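Long-range contacts in ABC transporter, substrate binding protein (Aeropyrum pernix, PDB 3EAF), which probably binds a small solute outside the cell and delivers it to a membrane ABC transporter for uptake: residues N51-D56 / R69-R74; T97-Y102 / G316-K321; A198-V203 / V222-F227; R190-M195 / R217-V222. All coordinates share one frame; numbering follows the deposited sequence.

Contact 1: N51-D56 / R69-R74; sequences NYIKRD and REFRDR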
# COMPACT_ATOMS: atom_id res chain seq x y z
N ASN A 51 -1.38 -9.58 -21.75
CA ASN A 51 -2.49 -10.46 -21.45
C ASN A 51 -2.46 -10.69 -19.95
O ASN A 51 -1.61 -11.42 -19.45
CB ASN A 51 -2.37 -11.78 -22.23
CG ASN A 51 -3.46 -12.79 -21.86
OD1 ASN A 51 -4.63 -12.43 -21.69
ND2 ASN A 51 -3.08 -14.05 -21.73
N TYR A 52 -3.36 -10.03 -19.23
CA TYR A 52 -3.40 -10.18 -17.78
C TYR A 52 -4.47 -11.18 -17.36
O TYR A 52 -5.54 -11.25 -17.97
CB TYR A 52 -3.57 -8.84 -17.07
CG TYR A 52 -4.94 -8.21 -17.14
CD1 TYR A 52 -5.89 -8.44 -16.14
CD2 TYR A 52 -5.29 -7.36 -18.19
CE1 TYR A 52 -7.16 -7.85 -16.20
CE2 TYR A 52 -6.55 -6.77 -18.26
CZ TYR A 52 -7.48 -7.02 -17.26
OH TYR A 52 -8.73 -6.43 -17.32
N ILE A 53 -4.16 -11.94 -16.31
CA ILE A 53 -5.05 -12.98 -15.82
C ILE A 53 -5.47 -12.64 -14.39
O ILE A 53 -4.67 -12.76 -13.45
CB ILE A 53 -4.37 -14.39 -15.91
CG1 ILE A 53 -3.96 -14.73 -17.36
CG2 ILE A 53 -5.29 -15.49 -15.38
CD1 ILE A 53 -2.49 -14.48 -17.67
N LYS A 54 -6.71 -12.20 -14.22
CA LYS A 54 -7.20 -11.76 -12.92
C LYS A 54 -7.74 -12.92 -12.10
O LYS A 54 -8.54 -13.72 -12.59
CB LYS A 54 -8.26 -10.68 -13.06
CG LYS A 54 -8.64 -10.03 -11.73
CD LYS A 54 -9.63 -8.88 -11.90
CE LYS A 54 -11.06 -9.38 -11.84
NZ LYS A 54 -12.01 -8.24 -11.77
N ARG A 55 -7.30 -13.00 -10.85
CA ARG A 55 -7.77 -14.03 -9.92
C ARG A 55 -8.10 -13.41 -8.56
O ARG A 55 -7.23 -12.83 -7.91
CB ARG A 55 -6.70 -15.11 -9.76
CG ARG A 55 -6.44 -15.95 -11.01
CD ARG A 55 -7.61 -16.86 -11.31
NE ARG A 55 -7.36 -17.70 -12.48
CZ ARG A 55 -7.79 -17.42 -13.70
NH1 ARG A 55 -8.50 -16.32 -13.93
NH2 ARG A 55 -7.52 -18.26 -14.70
N ASP A 56 -9.36 -13.52 -8.15
CA ASP A 56 -9.78 -13.10 -6.81
C ASP A 56 -9.52 -14.23 -5.82
O ASP A 56 -10.21 -15.26 -5.82
CB ASP A 56 -11.26 -12.69 -6.80
CG ASP A 56 -11.82 -12.48 -5.39
OD1 ASP A 56 -11.08 -12.11 -4.46
OD2 ASP A 56 -13.04 -12.69 -5.22
N ARG A 69 0.82 -21.00 -8.72
CA ARG A 69 1.21 -22.16 -9.53
C ARG A 69 0.52 -22.12 -10.90
O ARG A 69 1.16 -22.39 -11.90
CB ARG A 69 0.97 -23.47 -8.78
CG ARG A 69 1.92 -23.67 -7.58
CD ARG A 69 1.85 -25.08 -6.97
NE ARG A 69 0.52 -25.42 -6.46
CZ ARG A 69 0.10 -25.18 -5.22
NH1 ARG A 69 0.89 -24.59 -4.33
NH2 ARG A 69 -1.14 -25.52 -4.87
N GLU A 70 -0.76 -21.74 -10.93
CA GLU A 70 -1.49 -21.54 -12.18
C GLU A 70 -0.86 -20.46 -13.07
O GLU A 70 -0.65 -20.68 -14.26
CB GLU A 70 -2.97 -21.20 -11.92
CG GLU A 70 -3.78 -20.97 -13.20
CD GLU A 70 -5.27 -20.69 -12.96
OE1 GLU A 70 -5.62 -20.07 -11.94
OE2 GLU A 70 -6.08 -21.09 -13.81
N PHE A 71 -0.58 -19.29 -12.49
CA PHE A 71 0.10 -18.21 -13.21
C PHE A 71 1.40 -18.72 -13.86
O PHE A 71 1.64 -18.48 -15.04
CB PHE A 71 0.43 -17.02 -12.29
CG PHE A 71 -0.76 -16.19 -11.88
CD1 PHE A 71 -1.91 -16.13 -12.67
CD2 PHE A 71 -0.71 -15.42 -10.72
CE1 PHE A 71 -3.00 -15.34 -12.28
CE2 PHE A 71 -1.78 -14.63 -10.32
CZ PHE A 71 -2.93 -14.58 -11.10
N ARG A 72 2.22 -19.40 -13.07
CA ARG A 72 3.54 -19.87 -13.53
C ARG A 72 3.44 -21.04 -14.51
O ARG A 72 4.05 -21.01 -15.59
CB ARG A 72 4.42 -20.28 -12.34
CG ARG A 72 5.81 -20.78 -12.74
CD ARG A 72 6.52 -21.45 -11.57
NE ARG A 72 5.86 -22.68 -11.15
CZ ARG A 72 5.93 -23.21 -9.93
NH1 ARG A 72 6.63 -22.63 -8.97
NH2 ARG A 72 5.27 -24.33 -9.68
N ASP A 73 2.69 -22.08 -14.13
CA ASP A 73 2.71 -23.35 -14.85
C ASP A 73 1.79 -23.38 -16.06
O ASP A 73 2.17 -23.89 -17.12
CB ASP A 73 2.40 -24.52 -13.91
CG ASP A 73 3.52 -24.77 -12.90
OD1 ASP A 73 4.69 -24.46 -13.20
OD2 ASP A 73 3.22 -25.29 -11.81
N ARG A 74 0.60 -22.81 -15.91
CA ARG A 74 -0.35 -22.71 -17.01
C ARG A 74 -0.03 -21.53 -17.94
O ARG A 74 0.04 -21.71 -19.15
CB ARG A 74 -1.79 -22.61 -16.49
CG ARG A 74 -2.82 -22.45 -17.57
CD ARG A 74 -4.23 -22.48 -17.02
NE ARG A 74 -5.21 -22.13 -18.05
CZ ARG A 74 -6.52 -22.03 -17.84
NH1 ARG A 74 -7.01 -22.24 -16.63
NH2 ARG A 74 -7.33 -21.71 -18.83

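Contact 2: T97-Y102 / G316-K321; sequences TDKITY and GGEALK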
# COMPACT_ATOMS: atom_id res chain seq x y z
N THR A 97 13.37 -17.76 -7.33
CA THR A 97 13.68 -19.01 -8.02
C THR A 97 13.09 -19.02 -9.44
O THR A 97 13.80 -19.30 -10.41
CB THR A 97 13.15 -20.21 -7.22
OG1 THR A 97 13.76 -20.22 -5.92
CG2 THR A 97 13.45 -21.53 -7.91
N ASP A 98 11.81 -18.67 -9.55
CA ASP A 98 11.07 -18.69 -10.81
C ASP A 98 11.30 -17.47 -11.71
O ASP A 98 10.85 -17.45 -12.86
CB ASP A 98 9.58 -18.87 -10.54
CG ASP A 98 9.27 -20.18 -9.87
OD1 ASP A 98 10.04 -21.15 -10.08
OD2 ASP A 98 8.26 -20.25 -9.15
N LYS A 99 11.98 -16.46 -11.17
CA LYS A 99 12.31 -15.23 -11.90
C LYS A 99 11.08 -14.47 -12.39
O LYS A 99 11.02 -14.05 -13.55
CB LYS A 99 13.27 -15.51 -13.07
CG LYS A 99 14.58 -16.17 -12.66
CD LYS A 99 15.65 -15.90 -13.71
CE LYS A 99 16.63 -17.06 -13.86
NZ LYS A 99 17.39 -17.32 -12.61
N ILE A 100 10.11 -14.30 -11.50
CA ILE A 100 8.87 -13.58 -11.80
C ILE A 100 8.86 -12.26 -11.03
O ILE A 100 8.92 -12.26 -9.79
CB ILE A 100 7.62 -14.44 -11.45
CG1 ILE A 100 7.58 -15.72 -12.30
CG2 ILE A 100 6.32 -13.62 -11.60
CD1 ILE A 100 6.43 -16.68 -11.97
N THR A 101 8.82 -11.14 -11.75
CA THR A 101 8.76 -9.81 -11.13
C THR A 101 7.42 -9.65 -10.39
O THR A 101 6.35 -9.86 -10.98
CB THR A 101 8.96 -8.67 -12.16
OG1 THR A 101 10.33 -8.61 -12.56
CG2 THR A 101 8.57 -7.31 -11.57
N TYR A 102 7.49 -9.30 -9.11
CA TYR A 102 6.31 -9.30 -8.26
C TYR A 102 6.10 -7.92 -7.65
O TYR A 102 6.90 -7.47 -6.83
CB TYR A 102 6.47 -10.35 -7.15
CG TYR A 102 5.17 -10.95 -6.65
CD1 TYR A 102 4.75 -12.20 -7.07
CD2 TYR A 102 4.36 -10.26 -5.75
CE1 TYR A 102 3.57 -12.76 -6.62
CE2 TYR A 102 3.15 -10.81 -5.29
CZ TYR A 102 2.78 -12.07 -5.74
OH TYR A 102 1.60 -12.63 -5.30
N GLY A 316 12.78 -12.53 -19.81
CA GLY A 316 11.45 -12.30 -19.24
C GLY A 316 11.43 -11.48 -17.97
O GLY A 316 11.80 -10.30 -17.97
N GLY A 317 11.01 -12.12 -16.87
CA GLY A 317 10.91 -11.46 -15.56
C GLY A 317 12.21 -10.90 -15.03
O GLY A 317 12.22 -9.88 -14.34
N GLU A 318 13.32 -11.55 -15.37
CA GLU A 318 14.66 -11.09 -14.99
C GLU A 318 15.07 -9.79 -15.69
O GLU A 318 15.75 -8.96 -15.11
CB GLU A 318 15.70 -12.19 -15.26
CG GLU A 318 17.09 -11.87 -14.75
CD GLU A 318 18.03 -13.05 -14.87
OE1 GLU A 318 18.29 -13.48 -16.01
OE2 GLU A 318 18.49 -13.54 -13.82
N ALA A 319 14.65 -9.63 -16.95
CA ALA A 319 14.89 -8.38 -17.68
C ALA A 319 14.12 -7.25 -17.00
O ALA A 319 14.63 -6.13 -16.89
CB ALA A 319 14.47 -8.52 -19.14
N LEU A 320 12.91 -7.55 -16.55
CA LEU A 320 12.07 -6.57 -15.85
C LEU A 320 12.64 -6.18 -14.48
O LEU A 320 12.66 -5.00 -14.14
CB LEU A 320 10.63 -7.09 -15.70
CG LEU A 320 9.80 -7.22 -16.99
CD1 LEU A 320 8.48 -7.91 -16.71
CD2 LEU A 320 9.57 -5.87 -17.65
N LYS A 321 13.10 -7.18 -13.72
CA LYS A 321 13.74 -6.93 -12.42
C LYS A 321 14.94 -5.99 -12.54
O LYS A 321 15.10 -5.05 -11.77
CB LYS A 321 14.20 -8.23 -11.73
CG LYS A 321 15.45 -8.03 -10.84
CD LYS A 321 15.71 -9.19 -9.93
CE LYS A 321 17.20 -9.52 -9.82
NZ LYS A 321 18.08 -8.44 -9.30
O HOH W 1 10.43 -14.86 -16.16

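Contact 3: A198-V203 / V222-F227; sequences ADPDYV and VGLDAF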
# COMPACT_ATOMS: atom_id res chain seq x y z
N ALA A 198 -5.69 3.44 29.72
CA ALA A 198 -4.30 3.90 29.63
C ALA A 198 -4.20 5.37 29.20
O ALA A 198 -3.12 5.97 29.25
CB ALA A 198 -3.49 3.01 28.70
N ASP A 199 -5.33 5.93 28.77
CA ASP A 199 -5.44 7.32 28.32
C ASP A 199 -4.28 7.77 27.39
O ASP A 199 -3.53 8.70 27.72
CB ASP A 199 -5.60 8.27 29.52
CG ASP A 199 -5.90 9.71 29.12
OD1 ASP A 199 -6.67 9.93 28.16
OD2 ASP A 199 -5.35 10.62 29.77
N PRO A 200 -4.14 7.11 26.22
CA PRO A 200 -3.08 7.52 25.29
C PRO A 200 -3.42 8.85 24.62
O PRO A 200 -4.59 9.22 24.53
CB PRO A 200 -3.06 6.39 24.26
CG PRO A 200 -4.45 5.85 24.26
CD PRO A 200 -4.93 5.98 25.68
N ASP A 201 -2.39 9.57 24.18
CA ASP A 201 -2.58 10.79 23.40
C ASP A 201 -2.79 10.42 21.93
O ASP A 201 -3.52 11.09 21.21
CB ASP A 201 -1.35 11.70 23.52
CG ASP A 201 -1.03 12.05 24.96
OD1 ASP A 201 -1.82 12.80 25.57
OD2 ASP A 201 0.00 11.57 25.47
N TYR A 202 -2.13 9.33 21.51
CA TYR A 202 -2.13 8.90 20.13
C TYR A 202 -2.41 7.40 20.01
O TYR A 202 -1.93 6.60 20.83
CB TYR A 202 -0.78 9.22 19.46
CG TYR A 202 -0.24 10.61 19.73
CD1 TYR A 202 -0.90 11.75 19.27
CD2 TYR A 202 0.95 10.78 20.43
CE1 TYR A 202 -0.39 13.04 19.53
CE2 TYR A 202 1.47 12.05 20.68
CZ TYR A 202 0.80 13.17 20.23
OH TYR A 202 1.34 14.42 20.49
N VAL A 203 -3.19 7.03 19.00
CA VAL A 203 -3.48 5.62 18.70
C VAL A 203 -3.04 5.31 17.27
O VAL A 203 -3.41 6.02 16.34
CB VAL A 203 -4.98 5.28 18.87
CG1 VAL A 203 -5.29 3.86 18.38
CG2 VAL A 203 -5.42 5.44 20.32
N VAL A 222 -16.98 6.28 23.28
CA VAL A 222 -16.66 5.90 24.66
C VAL A 222 -15.90 7.00 25.41
O VAL A 222 -15.68 6.90 26.63
CB VAL A 222 -15.89 4.54 24.75
CG1 VAL A 222 -16.60 3.46 23.96
CG2 VAL A 222 -14.43 4.69 24.30
N GLY A 223 -15.49 8.04 24.69
CA GLY A 223 -14.84 9.18 25.32
C GLY A 223 -13.33 9.15 25.38
O GLY A 223 -12.73 9.87 26.17
N LEU A 224 -12.70 8.31 24.55
CA LEU A 224 -11.25 8.36 24.39
C LEU A 224 -10.89 9.44 23.37
O LEU A 224 -10.99 9.23 22.15
CB LEU A 224 -10.66 7.00 23.99
CG LEU A 224 -9.16 6.93 23.67
CD1 LEU A 224 -8.30 7.44 24.82
CD2 LEU A 224 -8.77 5.52 23.31
N ASP A 225 -10.48 10.60 23.87
CA ASP A 225 -10.17 11.73 23.01
C ASP A 225 -8.69 11.79 22.64
O ASP A 225 -7.97 12.75 22.98
CB ASP A 225 -10.67 13.04 23.63
CG ASP A 225 -12.19 13.11 23.65
OD1 ASP A 225 -12.82 12.63 22.68
OD2 ASP A 225 -12.75 13.64 24.63
N ALA A 226 -8.26 10.74 21.95
CA ALA A 226 -6.92 10.66 21.40
C ALA A 226 -7.00 10.85 19.89
O ALA A 226 -8.06 10.67 19.29
CB ALA A 226 -6.31 9.32 21.73
N PHE A 227 -5.88 11.23 19.29
CA PHE A 227 -5.75 11.23 17.84
C PHE A 227 -5.55 9.80 17.33
O PHE A 227 -4.84 9.02 17.95
CB PHE A 227 -4.55 12.07 17.40
CG PHE A 227 -4.73 13.56 17.59
CD1 PHE A 227 -5.80 14.22 17.01
CD2 PHE A 227 -3.80 14.29 18.31
CE1 PHE A 227 -5.96 15.59 17.17
CE2 PHE A 227 -3.95 15.67 18.48
CZ PHE A 227 -5.04 16.32 17.90

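Contact 4: R190-M195 / R217-V222; sequences RIAREM and RAMAKV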
# COMPACT_ATOMS: atom_id res chain seq x y z
N ARG A 190 -14.76 -2.56 22.66
CA ARG A 190 -13.99 -3.25 23.70
C ARG A 190 -12.54 -2.76 23.71
O ARG A 190 -11.99 -2.47 24.78
CB ARG A 190 -14.03 -4.78 23.49
CG ARG A 190 -13.28 -5.58 24.57
CD ARG A 190 -13.32 -7.10 24.33
NE ARG A 190 -12.52 -7.50 23.17
CZ ARG A 190 -13.03 -7.94 22.02
NH1 ARG A 190 -14.35 -8.06 21.86
NH2 ARG A 190 -12.21 -8.27 21.02
N ILE A 191 -11.94 -2.65 22.53
CA ILE A 191 -10.56 -2.17 22.38
C ILE A 191 -10.46 -0.70 22.79
O ILE A 191 -9.52 -0.33 23.48
CB ILE A 191 -10.00 -2.40 20.94
CG1 ILE A 191 -9.79 -3.89 20.66
CG2 ILE A 191 -8.70 -1.61 20.69
CD1 ILE A 191 -9.06 -4.67 21.77
N ALA A 192 -11.41 0.11 22.35
CA ALA A 192 -11.42 1.53 22.72
C ALA A 192 -11.50 1.71 24.24
O ALA A 192 -10.80 2.56 24.80
CB ALA A 192 -12.57 2.26 22.04
N ARG A 193 -12.34 0.90 24.89
CA ARG A 193 -12.48 0.92 26.35
C ARG A 193 -11.23 0.42 27.08
O ARG A 193 -10.87 0.94 28.14
CB ARG A 193 -13.74 0.16 26.79
CG ARG A 193 -15.01 0.98 26.61
CD ARG A 193 -16.25 0.31 27.19
NE ARG A 193 -17.42 1.19 27.12
CZ ARG A 193 -18.37 1.11 26.19
NH1 ARG A 193 -19.39 1.97 26.22
NH2 ARG A 193 -18.33 0.18 25.23
N GLU A 194 -10.57 -0.60 26.52
CA GLU A 194 -9.27 -1.06 27.04
C GLU A 194 -8.21 0.04 26.97
O GLU A 194 -7.49 0.26 27.94
CB GLU A 194 -8.77 -2.27 26.26
CG GLU A 194 -9.40 -3.59 26.63
CD GLU A 194 -8.95 -4.72 25.73
OE1 GLU A 194 -7.96 -4.56 24.99
OE2 GLU A 194 -9.60 -5.79 25.77
N MSE A 195 -8.13 0.72 25.83
CA MSE A 195 -7.17 1.81 25.65
C MSE A 195 -7.47 3.02 26.52
O MSE A 195 -6.56 3.68 27.02
CB MSE A 195 -7.09 2.23 24.18
CG MSE A 195 -6.54 1.14 23.27
SE MSE A 195 -6.24 1.75 21.46
CE MSE A 195 -8.00 2.54 21.11
N ARG A 217 -14.65 5.55 15.35
CA ARG A 217 -16.03 5.83 15.76
C ARG A 217 -16.25 5.45 17.22
O ARG A 217 -16.87 6.21 17.98
CB ARG A 217 -17.03 5.11 14.84
CG ARG A 217 -18.49 5.42 15.15
CD ARG A 217 -19.46 4.73 14.17
NE ARG A 217 -19.57 5.41 12.88
CZ ARG A 217 -20.35 6.46 12.64
NH1 ARG A 217 -21.10 6.98 13.60
NH2 ARG A 217 -20.39 6.99 11.43
N ALA A 218 -15.75 4.29 17.61
CA ALA A 218 -15.86 3.80 19.00
C ALA A 218 -15.11 4.68 20.00
O ALA A 218 -15.63 4.99 21.08
CB ALA A 218 -15.37 2.37 19.09
N MSE A 219 -13.89 5.08 19.65
CA MSE A 219 -13.09 5.94 20.51
C MSE A 219 -13.89 7.17 20.91
O MSE A 219 -13.96 7.52 22.09
CB MSE A 219 -11.77 6.32 19.83
CG MSE A 219 -10.73 5.20 19.81
SE MSE A 219 -9.27 5.55 18.56
CE MSE A 219 -8.67 7.29 19.27
N ALA A 220 -14.52 7.81 19.93
CA ALA A 220 -15.32 9.00 20.17
C ALA A 220 -16.57 8.69 21.01
O ALA A 220 -16.94 9.47 21.88
CB ALA A 220 -15.71 9.66 18.85
N LYS A 221 -17.19 7.54 20.75
CA LYS A 221 -18.39 7.13 21.46
C LYS A 221 -18.13 6.87 22.96
O LYS A 221 -18.97 7.22 23.80
CB LYS A 221 -18.99 5.88 20.80
CG LYS A 221 -20.33 5.43 21.38
CD LYS A 221 -20.67 4.04 20.90
CE LYS A 221 -21.93 3.49 21.57
NZ LYS A 221 -21.64 2.99 22.94
N VAL A 222 -16.98 6.28 23.28
CA VAL A 222 -16.66 5.90 24.66
C VAL A 222 -15.90 7.00 25.41
O VAL A 222 -15.68 6.90 26.63
CB VAL A 222 -15.89 4.54 24.75
CG1 VAL A 222 -16.60 3.46 23.96
CG2 VAL A 222 -14.43 4.69 24.30

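Contact 1: N51-D56 / R69-R74
The guanidinium of Arg55 takes the carboxylate of Glu70 at its edge, while Ile53 CG2, a neighbour on its own strand, sits 3.4 Å above one face and offset toward the rim. The ring of Phe71 has that same methyl in its plane at the edge, whereas Arg55 CG approaches it obliquely. These groups join strand 47-56 to helix 61-74, the first two elements of a beta-alpha-beta crossover in the N-terminal lobe of a periplasmic-binding-protein fold; the short segments run nearly antiparallel, at 151°. Arg55 grips Glu70 side-on with two nitrogens. Arg55 NE donates to Glu70 OE1 at 3.0 Å in an almost straight bond, and Arg55 NH2 to Glu70 OE2 at 3.3 Å. Both oxygens lie close to the guanidinium plane but are met from above the carboxylate plane, the two planes being 53° apart. Arg74 NH1 adds a weak bond to Glu70 OE2, making a three-residue network, and Arg55 NH1 is tied back to Lys54 O. With CG anti to the carbonyl carbon (chi1 -67°), the stem of Arg55 slides past Phe71, CG lying 3.7 Å from CE1. A leucine in place of Arg55 would probably leave Glu70 with only its weak tie to Arg74 here and set its carboxylate free to turn. Beneath the salt bridge, Phe71 CE1 comes within 3.3 Å of Ile53 O.

Contact 2: T97-Y102 / G316-K321
Lys99 leans alongside Glu318, the two side chains pointing the same way. From CB, a chi1 of -57° sets CG anti to the carbonyl carbon; further out, Lys99 CD lies 3.7 Å from Glu318 OE2 and also packs on Glu318 CB. The chain then bends at chi3 and chi4: CE stays beside the same oxygen, and Lys99 NZ ends 4.1 Å from Glu318 OE2, opposite charges that probably attract, though beyond salt-bridge distance. Two residues on, the contact is polar. Thr101 OG1 donates to Gly317 O at 2.9 Å, and that carbonyl also accepts from Lys321 N, so two donors grip it; OG1 rests against Leu320 CB as well. An alanine in place of Thr101 would probably leave Gly317 O with one of these two donors and a gap beside Leu320. Gly317 CA lies 3.3 Å from Lys99 O in a CA-H...O contact, and a water links Lys99 O to Gly317 N. A beta carbon at Gly317 would clash with Lys99 O. Lys321 directs its amine to Glu325, a magnesium ligand further along the helix. Here the Schellman motif ending helix 85-98, and the strand that follows, meet the first turn of helix 317-326, with Gly316 at the N-cap position.

Contact 3: A198-V203 / V222-F227
Val203 N donates to Phe227 O at 2.8 Å, nearly along the C=O axis, and Tyr202 CA brings a weaker CA-H...O contact to the same oxygen. One step back, Phe227 N donates to Asp201 O at 3.0 Å. Tyr202 and Phe227 thus pair in parallel, where strands 202-205 and 227-230 begin side by side in the sheet of the second lobe; with helix 209-222 between them they form a classic beta-alpha-beta crossover, in keeping with the Rossmann-like lobes of this family. Their rings leave the same face of the sheet, side by side and pointing the same way, and they touch rim to rim: Tyr202 CE1 is 3.8 Å from Phe227 CD2. On the Tyr202 ring, Asp201 CB lies over the centre of one face. Beyond the segments the tyrosine hydroxyl is bonded to Gly140 O, Asp201 OD2 accepts from Lys143 N, and the phenylalanine ring meets that of Phe139. Ahead of the strands the chains diverge into turns, Asp225 centring an inverse gamma turn. Leu224 reaches across there: CG is anti to its backbone N (chi1 175°), and the methyl CD1 lies 3.8 Å from Pro200 CD, the two side chains crossing at about a right angle. Val203 CG2 packs loosely on Ala226 CB. That beta carbon points at the opposite backbone and fits between two carbonyls, 3.3 Å from Pro200 O and 3.3 Å from Asp201 O.

Contact 4: R190-M195 / R217-V222
Arg193 lays its guanidinium across Val222, so that CG1 of the valine stands 3.7 Å above the plane, over its centre. The arginine chain is extended from CG to NE and crosses the valine obliquely, its CG touching Val222 CG1 as well. The valine splits its two methyls between neighbours: CG1 is anti to its own carbonyl carbon (chi1 -50°) and serves the arginine, while CG2 turns to Ala192 CB at 3.8 Å. Ala192 points toward the other helix. Its beta carbon lies 4.1 Å from Ala218 CB and also touches the backbone N and CG of Met219, and this small residue lets the alpha carbons of Ala192 and Met219 come within 5.2 Å. The segment axes cross at -56° with a closest approach of 8.6 Å. Helices 185-196 and 209-222 flank strand 202-205 in sequence, so this is the packing of successive helices in a parallel alpha/beta lobe. Toward the sheet, two selenomethionines meet: the CE of Met195, whose chain bends at chi3, reaches Met219 CG at 4.0 Å and its selenium at much the same distance, and both side chains also pack on Leu224. On the exposed side, like charges come near and probably repel mildly. Lys221 NZ sits at the edge of the arginine plane, 4.1 Å from Arg193 NH1, and each of the two groups has a long, weak ion pair to Glu189 OE1.

How the contacts relate
The four contacts fall into two pairs, one in each lobe. Contacts 1 and 2 lie on the N-terminal sheet with centres 15 Å apart, joined by a salt bridge from Arg72 to Asp98. Contacts 3 and 4 lie in the second lobe, 8 Å apart, sharing Val222 and alternating along the chain through helix 185-196, strand 202-205 and helix 209-222. Between the pairs the centres are 43 to 46 Å apart. Contact 1 closes first; contact 2 then spans the whole second pair, because helix 317-326 returns to the N-terminal lobe. The chain thus passes back between the lobes, consistent with the hinged, two-lobed architecture of periplasmic binding proteins.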